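PDB 6V73: beta-lactamase II from Erythrobacter litoralis, which probably hydrolyses beta-lactam antibiotics to substituted beta-amino acids, acting as a zinc-dependent class B beta-lactamase. Local coordinates for residues A[67-72]-A[98-103]; A[92-97]-A[115-120]; A[184-189]-A[222-227]. All coordinates share one frame; numbering follows the deposited sequence.

Contact 1 of 3, residues A[67-72]-A[98-103]. With ZN (zinc ion), chain B; ZN (zinc ion), chain C.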
# COMPACT_ATOMS: atom_id res chain seq x y z
N THR A 67 11.44 -12.84 8.27
CA THR A 67 11.00 -12.49 9.61
C THR A 67 9.49 -12.26 9.60
O THR A 67 8.82 -12.38 8.57
CB THR A 67 11.74 -11.26 10.14
OG1 THR A 67 11.26 -10.08 9.49
CG2 THR A 67 13.24 -11.39 9.91
N ALA A 68 8.92 -11.97 10.75
CA ALA A 68 7.54 -11.50 10.80
C ALA A 68 7.54 -10.00 10.56
O ALA A 68 8.57 -9.41 10.20
CB ALA A 68 6.90 -11.89 12.12
N TRP A 69 6.40 -9.34 10.79
CA TRP A 69 6.35 -7.89 10.55
C TRP A 69 7.18 -7.11 11.57
O TRP A 69 7.73 -6.06 11.23
CB TRP A 69 4.91 -7.38 10.58
CG TRP A 69 4.01 -7.81 9.44
CD1 TRP A 69 3.19 -8.90 9.41
CD2 TRP A 69 3.80 -7.11 8.21
NE1 TRP A 69 2.51 -8.94 8.21
CE2 TRP A 69 2.86 -7.86 7.46
CE3 TRP A 69 4.33 -5.93 7.65
CZ2 TRP A 69 2.44 -7.46 6.17
CZ3 TRP A 69 3.90 -5.54 6.36
CH2 TRP A 69 2.95 -6.30 5.65
N THR A 70 7.27 -7.59 12.82
CA THR A 70 7.86 -6.86 13.94
C THR A 70 8.87 -7.72 14.69
O THR A 70 8.87 -8.95 14.60
CB THR A 70 6.81 -6.41 14.96
OG1 THR A 70 6.20 -7.57 15.54
CG2 THR A 70 5.74 -5.55 14.31
N ASP A 71 9.72 -7.05 15.48
CA ASP A 71 10.64 -7.78 16.34
C ASP A 71 9.88 -8.75 17.23
O ASP A 71 10.23 -9.92 17.33
CB ASP A 71 11.45 -6.81 17.20
CG ASP A 71 12.50 -6.06 16.42
OD1 ASP A 71 13.05 -5.08 16.97
OD2 ASP A 71 12.77 -6.43 15.26
N GLU A 72 8.81 -8.26 17.87
CA GLU A 72 8.07 -9.06 18.82
C GLU A 72 7.47 -10.30 18.17
O GLU A 72 7.47 -11.39 18.76
CB GLU A 72 6.98 -8.21 19.47
CG GLU A 72 5.87 -9.02 20.10
CD GLU A 72 5.05 -8.22 21.10
OE1 GLU A 72 4.83 -7.01 20.86
OE2 GLU A 72 4.63 -8.80 22.13
N HIS A 98 11.68 -5.28 2.55
CA HIS A 98 10.40 -4.69 2.95
C HIS A 98 10.07 -5.20 4.35
O HIS A 98 10.59 -6.22 4.80
CB HIS A 98 9.23 -5.04 1.99
CG HIS A 98 9.16 -4.17 0.77
ND1 HIS A 98 8.40 -4.50 -0.32
CD2 HIS A 98 9.76 -2.98 0.48
CE1 HIS A 98 8.53 -3.56 -1.24
NE2 HIS A 98 9.35 -2.63 -0.78
N GLN A 99 9.16 -4.49 5.01
CA GLN A 99 8.95 -4.73 6.43
C GLN A 99 8.34 -6.09 6.71
O GLN A 99 8.63 -6.68 7.76
CB GLN A 99 8.08 -3.63 7.04
CG GLN A 99 8.14 -3.67 8.55
CD GLN A 99 7.06 -2.84 9.17
OE1 GLN A 99 6.64 -1.82 8.62
NE2 GLN A 99 6.58 -3.28 10.33
N ASP A 100 7.48 -6.61 5.82
CA ASP A 100 6.93 -7.93 6.11
C ASP A 100 7.99 -9.04 6.03
O ASP A 100 7.78 -10.11 6.61
CB ASP A 100 5.77 -8.26 5.17
CG ASP A 100 6.07 -7.96 3.73
OD1 ASP A 100 5.46 -8.62 2.86
OD2 ASP A 100 6.91 -7.07 3.46
N LYS A 101 9.12 -8.80 5.34
CA LYS A 101 10.16 -9.81 5.22
C LYS A 101 11.37 -9.57 6.11
O LYS A 101 12.04 -10.54 6.48
CB LYS A 101 10.62 -9.95 3.75
CG LYS A 101 9.49 -10.34 2.74
CD LYS A 101 8.42 -11.18 3.45
CE LYS A 101 8.00 -12.39 2.70
NZ LYS A 101 6.85 -13.05 3.37
N MET A 102 11.64 -8.32 6.50
CA MET A 102 12.81 -7.97 7.30
C MET A 102 12.48 -7.16 8.55
O MET A 102 13.39 -6.61 9.19
CB MET A 102 13.82 -7.18 6.46
CG MET A 102 14.41 -7.97 5.32
SD MET A 102 15.74 -7.11 4.45
CE MET A 102 17.00 -6.88 5.70
N GLY A 103 11.20 -7.04 8.91
CA GLY A 103 10.82 -6.19 10.03
C GLY A 103 11.41 -6.62 11.37
O GLY A 103 11.64 -5.78 12.24
ZN ZN B . 7.68 -6.46 -0.59
ZN ZN C . 4.96 -8.47 0.45
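The indole of W69 lies against D100: the aspartate CB sits over the six-membered ring, 3.3 Å from its centroid and almost on the ring normal. This CH-pi contact is the tight heart of the interface. With chi1 at 47°, the carboxylate of D100 runs on past the ring at about 26° to its plane, and OD1 binds the zinc ion of chain C at 2.5 Å. A broad flat ring suits W69, because it can back the whole CB of D100 while L41, I49 and S51 of neighbouring strands also touch it. The backbone is packed just as closely. T67 N donates to K101 O (3.0 Å, 165°), and the T67 hydroxyl donates to A68 O, which fixes its rotation as it receives G104 N. G103 has no side chain, and so its CA can settle 3.3 Å from W69 O in a CA-H...O contact where a CB would have no room.

Looser, more solvent-accessible ground lies toward Q99, T70 and D71. Q99 reaches out with its chain extended, and NE2 donates to W69 O at 3.1 Å, the acceptor lying close to the amide plane; an amide suits this edge, being long and able to donate. T70, a natural N-cap residue, turns its hydroxyl to Q73 N and starts helix 71-85.

At the N-cap of helix 99-102, H98 O accepts from K101 N and M102 N, while H98 ND1 holds the zinc ion of chain B at 2.1 Å, together with H96 and H165. Because H98 and D100 serve different zinc ions, the helix turn between them probably helps set the spacing of the two sites, and the uncharged indole behind D100 probably limits how its metal-bound carboxylate can move.

Contact 2 of 3, residues A[92-97]-A[115-120]. With ZN (zinc ion), chain B.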
# COMPACT_ATOMS: atom_id res chain seq x y z
N ALA A 92 18.91 -17.56 9.14
CA ALA A 92 17.74 -16.97 8.52
C ALA A 92 18.15 -16.32 7.21
O ALA A 92 19.26 -15.80 7.08
CB ALA A 92 17.10 -15.94 9.44
N VAL A 93 17.24 -16.37 6.23
CA VAL A 93 17.40 -15.67 4.96
C VAL A 93 16.13 -14.88 4.70
O VAL A 93 15.03 -15.34 5.01
CB VAL A 93 17.71 -16.64 3.80
CG1 VAL A 93 16.67 -17.74 3.71
CG2 VAL A 93 17.81 -15.88 2.47
N VAL A 94 16.28 -13.66 4.17
CA VAL A 94 15.16 -12.76 3.94
C VAL A 94 15.06 -12.47 2.45
O VAL A 94 16.08 -12.36 1.76
CB VAL A 94 15.31 -11.45 4.76
CG1 VAL A 94 15.24 -11.76 6.27
CG2 VAL A 94 16.61 -10.75 4.44
N THR A 95 13.83 -12.36 1.94
CA THR A 95 13.63 -12.39 0.50
C THR A 95 13.61 -11.02 -0.17
O THR A 95 13.65 -10.98 -1.41
CB THR A 95 12.35 -13.16 0.15
OG1 THR A 95 11.29 -12.81 1.04
CG2 THR A 95 12.61 -14.64 0.31
N HIS A 96 13.55 -9.92 0.59
CA HIS A 96 13.87 -8.57 0.12
C HIS A 96 13.65 -7.54 1.23
O HIS A 96 13.17 -7.87 2.32
CB HIS A 96 13.05 -8.15 -1.11
CG HIS A 96 11.57 -8.14 -0.88
ND1 HIS A 96 10.81 -9.29 -0.89
CD2 HIS A 96 10.71 -7.12 -0.65
CE1 HIS A 96 9.55 -8.97 -0.67
NE2 HIS A 96 9.46 -7.66 -0.52
N ALA A 97 13.97 -6.27 0.94
CA ALA A 97 14.02 -5.23 1.97
C ALA A 97 12.67 -4.52 2.10
O ALA A 97 12.52 -3.34 1.81
CB ALA A 97 15.13 -4.23 1.66
N THR A 115 22.26 -14.18 9.84
CA THR A 115 21.26 -13.71 8.88
C THR A 115 21.92 -13.41 7.54
O THR A 115 23.07 -12.97 7.48
CB THR A 115 20.52 -12.47 9.43
OG1 THR A 115 21.44 -11.39 9.70
CG2 THR A 115 19.78 -12.83 10.71
N TRP A 116 21.14 -13.62 6.47
CA TRP A 116 21.59 -13.70 5.08
C TRP A 116 20.59 -12.98 4.19
O TRP A 116 19.38 -13.22 4.30
CB TRP A 116 21.69 -15.16 4.60
CG TRP A 116 22.76 -15.96 5.23
CD1 TRP A 116 22.68 -16.67 6.39
CD2 TRP A 116 24.09 -16.13 4.75
NE1 TRP A 116 23.88 -17.27 6.66
CE2 TRP A 116 24.77 -16.95 5.67
CE3 TRP A 116 24.79 -15.66 3.62
CZ2 TRP A 116 26.11 -17.32 5.51
CZ3 TRP A 116 26.12 -16.03 3.47
CH2 TRP A 116 26.76 -16.85 4.41
N ALA A 117 21.07 -12.12 3.28
CA ALA A 117 20.20 -11.55 2.26
C ALA A 117 20.99 -11.26 0.99
O ALA A 117 22.23 -11.26 0.98
CB ALA A 117 19.51 -10.27 2.73
N HIS A 118 20.24 -11.01 -0.08
CA HIS A 118 20.83 -10.49 -1.31
C HIS A 118 21.59 -9.20 -1.01
O HIS A 118 21.14 -8.39 -0.19
CB HIS A 118 19.72 -10.23 -2.34
CG HIS A 118 20.22 -9.92 -3.72
ND1 HIS A 118 20.89 -8.75 -4.04
CD2 HIS A 118 20.09 -10.60 -4.88
CE1 HIS A 118 21.18 -8.74 -5.33
NE2 HIS A 118 20.70 -9.85 -5.86
N PRO A 119 22.76 -8.99 -1.63
CA PRO A 119 23.53 -7.76 -1.31
C PRO A 119 22.72 -6.48 -1.50
O PRO A 119 22.89 -5.54 -0.72
CB PRO A 119 24.73 -7.82 -2.28
CG PRO A 119 24.81 -9.25 -2.73
CD PRO A 119 23.46 -9.88 -2.58
N LEU A 120 21.83 -6.44 -2.50
CA LEU A 120 21.04 -5.23 -2.70
C LEU A 120 20.03 -5.02 -1.57
O LEU A 120 19.73 -3.87 -1.22
CB LEU A 120 20.34 -5.26 -4.06
CG LEU A 120 19.66 -3.98 -4.56
CD1 LEU A 120 20.64 -2.79 -4.64
CD2 LEU A 120 19.02 -4.25 -5.93
ZN ZN B . 7.68 -6.46 -0.59
O HOH W 1 17.43 -10.90 -0.02
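V94 and W116 are joined by the stronger of two backbone bonds: V94 N donates to W116 O at 3.1 Å, with an N-H...O angle of 152°. One step back, W116 N reaches A92 O at 2.9 Å, a weak bond bent to 122°, and the same carbonyl also takes a CA-H...O contact from T115. The strands run parallel, with V93 and W116 side by side. Beyond the paired residues, V94 CG2 touches A117 CB at 3.4 Å; a branched valine facing a small alanine lets the chains stay close as they begin to part. They are then bridged by a water, which donates to V94 O (2.7 Å) and accepts from H118 N (2.8 Å).

Further out, W116 swings its indole away from the strand pair (chi1 -68°) to lie on helix 147-153, against E148, A149, S152 and L153, a large ring that can touch several helix residues at once. On the other face, A92 and T115 meet L108 of helix 105-110, and the T115 hydroxyl bonds to H109. H118 ND1 accepts from L120 N at 2.9 Å, in the ring plane, and N-caps helix 119-124.

The path past V94 leads to H96, whose NE2 binds the zinc ion of chain B at 2.1 Å. T95 OG1 bonded to D66 and A97 N bonded to D168 tie the loop down just before and after H96 in sequence. Adjacent parallel strands linked through helices form the beta-alpha-beta crossover of the metallo-beta-lactamase fold, with H96, H98 and D100, its HXHXD zinc-binding motif, on the loop and short helix after the first strand.

Contact 3 of 3, residues A[184-189]-A[222-227]. With ZN (zinc ion), chain C.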
# COMPACT_ATOMS: atom_id res chain seq x y z
N CYS A 184 7.09 -12.37 -2.33
CA CYS A 184 6.08 -11.41 -2.76
C CYS A 184 6.02 -11.25 -4.27
O CYS A 184 5.10 -10.59 -4.76
CB CYS A 184 6.34 -10.05 -2.13
SG CYS A 184 6.41 -10.06 -0.33
N MET A 185 6.98 -11.83 -5.00
CA MET A 185 6.91 -11.78 -6.45
C MET A 185 5.71 -12.56 -6.98
O MET A 185 5.06 -12.13 -7.94
CB MET A 185 8.20 -12.34 -7.05
CG MET A 185 8.11 -12.57 -8.54
SD MET A 185 9.67 -13.09 -9.28
CE MET A 185 9.79 -14.77 -8.68
N ILE A 186 5.41 -13.70 -6.37
CA ILE A 186 4.35 -14.58 -6.83
C ILE A 186 3.08 -14.22 -6.08
O ILE A 186 3.09 -14.05 -4.85
CB ILE A 186 4.72 -16.06 -6.59
CG1 ILE A 186 5.93 -16.45 -7.44
CG2 ILE A 186 3.53 -16.95 -6.89
CD1 ILE A 186 5.67 -16.48 -8.95
N LYS A 187 1.98 -14.10 -6.82
CA LYS A 187 0.68 -13.84 -6.24
C LYS A 187 -0.27 -14.97 -6.62
O LYS A 187 0.07 -15.85 -7.42
CB LYS A 187 0.15 -12.47 -6.70
CG LYS A 187 0.25 -11.38 -5.63
CD LYS A 187 1.64 -10.78 -5.52
CE LYS A 187 1.72 -9.93 -4.26
NZ LYS A 187 2.72 -8.84 -4.38
N ALA A 188 -1.46 -14.95 -6.03
CA ALA A 188 -2.31 -16.13 -6.02
C ALA A 188 -2.91 -16.40 -7.40
O ALA A 188 -2.95 -15.53 -8.27
CB ALA A 188 -3.43 -15.98 -4.98
N GLY A 189 -3.37 -17.64 -7.60
CA GLY A 189 -3.91 -18.05 -8.89
C GLY A 189 -5.15 -17.30 -9.31
O GLY A 189 -5.51 -17.33 -10.49
N ILE A 222 3.38 -24.34 -4.42
CA ILE A 222 3.92 -23.00 -4.61
C ILE A 222 3.45 -22.14 -3.45
O ILE A 222 2.26 -21.81 -3.35
CB ILE A 222 3.49 -22.38 -5.94
CG1 ILE A 222 3.93 -23.26 -7.13
CG2 ILE A 222 4.04 -20.96 -6.04
CD1 ILE A 222 5.38 -23.64 -7.14
N ALA A 223 4.38 -21.74 -2.58
CA ALA A 223 4.07 -20.86 -1.46
C ALA A 223 4.45 -19.43 -1.81
O ALA A 223 5.29 -19.18 -2.68
CB ALA A 223 4.79 -21.32 -0.20
N MET A 224 3.83 -18.48 -1.11
CA MET A 224 4.08 -17.06 -1.36
C MET A 224 3.74 -16.26 -0.12
O MET A 224 3.19 -16.77 0.85
CB MET A 224 3.28 -16.56 -2.56
CG MET A 224 1.80 -16.44 -2.29
SD MET A 224 0.81 -16.74 -3.76
CE MET A 224 0.78 -18.53 -3.82
N SER A 225 4.06 -14.96 -0.17
CA SER A 225 4.03 -14.14 1.03
C SER A 225 2.62 -13.82 1.51
O SER A 225 2.40 -13.69 2.72
CB SER A 225 4.78 -12.83 0.80
OG SER A 225 6.14 -13.07 0.50
N HIS A 226 1.65 -13.65 0.61
CA HIS A 226 0.42 -12.99 1.02
C HIS A 226 -0.84 -13.80 0.74
O HIS A 226 -1.94 -13.26 0.88
CB HIS A 226 0.32 -11.60 0.38
CG HIS A 226 1.41 -10.67 0.84
ND1 HIS A 226 1.53 -10.26 2.15
CD2 HIS A 226 2.44 -10.10 0.17
CE1 HIS A 226 2.58 -9.47 2.27
NE2 HIS A 226 3.15 -9.35 1.08
N SER A 227 -0.71 -15.07 0.40
CA SER A 227 -1.87 -15.96 0.30
C SER A 227 -1.38 -17.38 0.54
O SER A 227 -0.18 -17.64 0.45
CB SER A 227 -2.59 -15.82 -1.05
OG SER A 227 -1.69 -15.69 -2.13
ZN ZN C . 4.96 -8.47 0.45
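C184 and H226 meet, with D100, at the zinc ion of chain C, SG at 2.3 Å and NE2 at 2.1 Å from the metal. C184 SG and H226 CG both lie beside the backbone N, anti to the carbonyl carbon, and chi2 of H226 (-64°) turns NE2 to the metal; H226 ND1, bonded to P50 O, helps fix the ring. S225 OG, which takes a weak hydrogen bond from K101 NZ, makes a close approach of 3.1 Å to C184 SG, and S225 CB lies over one face of the H226 ring, toward the rim.

Away from the metal the contact turns largely apolar. M224 folds back, CG between the backbone N and carbonyl carbon (chi1 72°) with more bends beyond, laying SD 3.5 Å from K187 C. A flexible thioether can follow such a curve. I186 CG2 meets I222 CG2 at 4.1 Å, the side chains crossing at about a right angle, and A188 CB touches S227 OG.

K187 bends once, at chi2 (80°), then runs straight to NZ, which donates to C184 O at 3.0 Å and also to L194 O. Held there, NZ lies 5.5 Å from H226 NE2, probably adding positive charge beside the zinc site.

Overall arrangement
Contacts 1 and 2 interleave along the chain, 67-72, 92-97, 98-103 and 115-120 following in that order, while contact 3 opens after both have closed. Contact 2 pairs strands 89-93 and 114-117 of the eight-stranded sheet; contact 3 sits at the end of strand 221-223 in the four-stranded one. Their centres are about 18 Å apart, on opposite sides of the chain's centre; those of contacts 1 and 2 are about 12 Å apart, and those of contacts 1 and 3 about 17 Å. Contact 1 shares one zinc ion with each of the others, so H98 and helix 99-102 join both halves of a dinuclear site built mostly from loops at the strand ends.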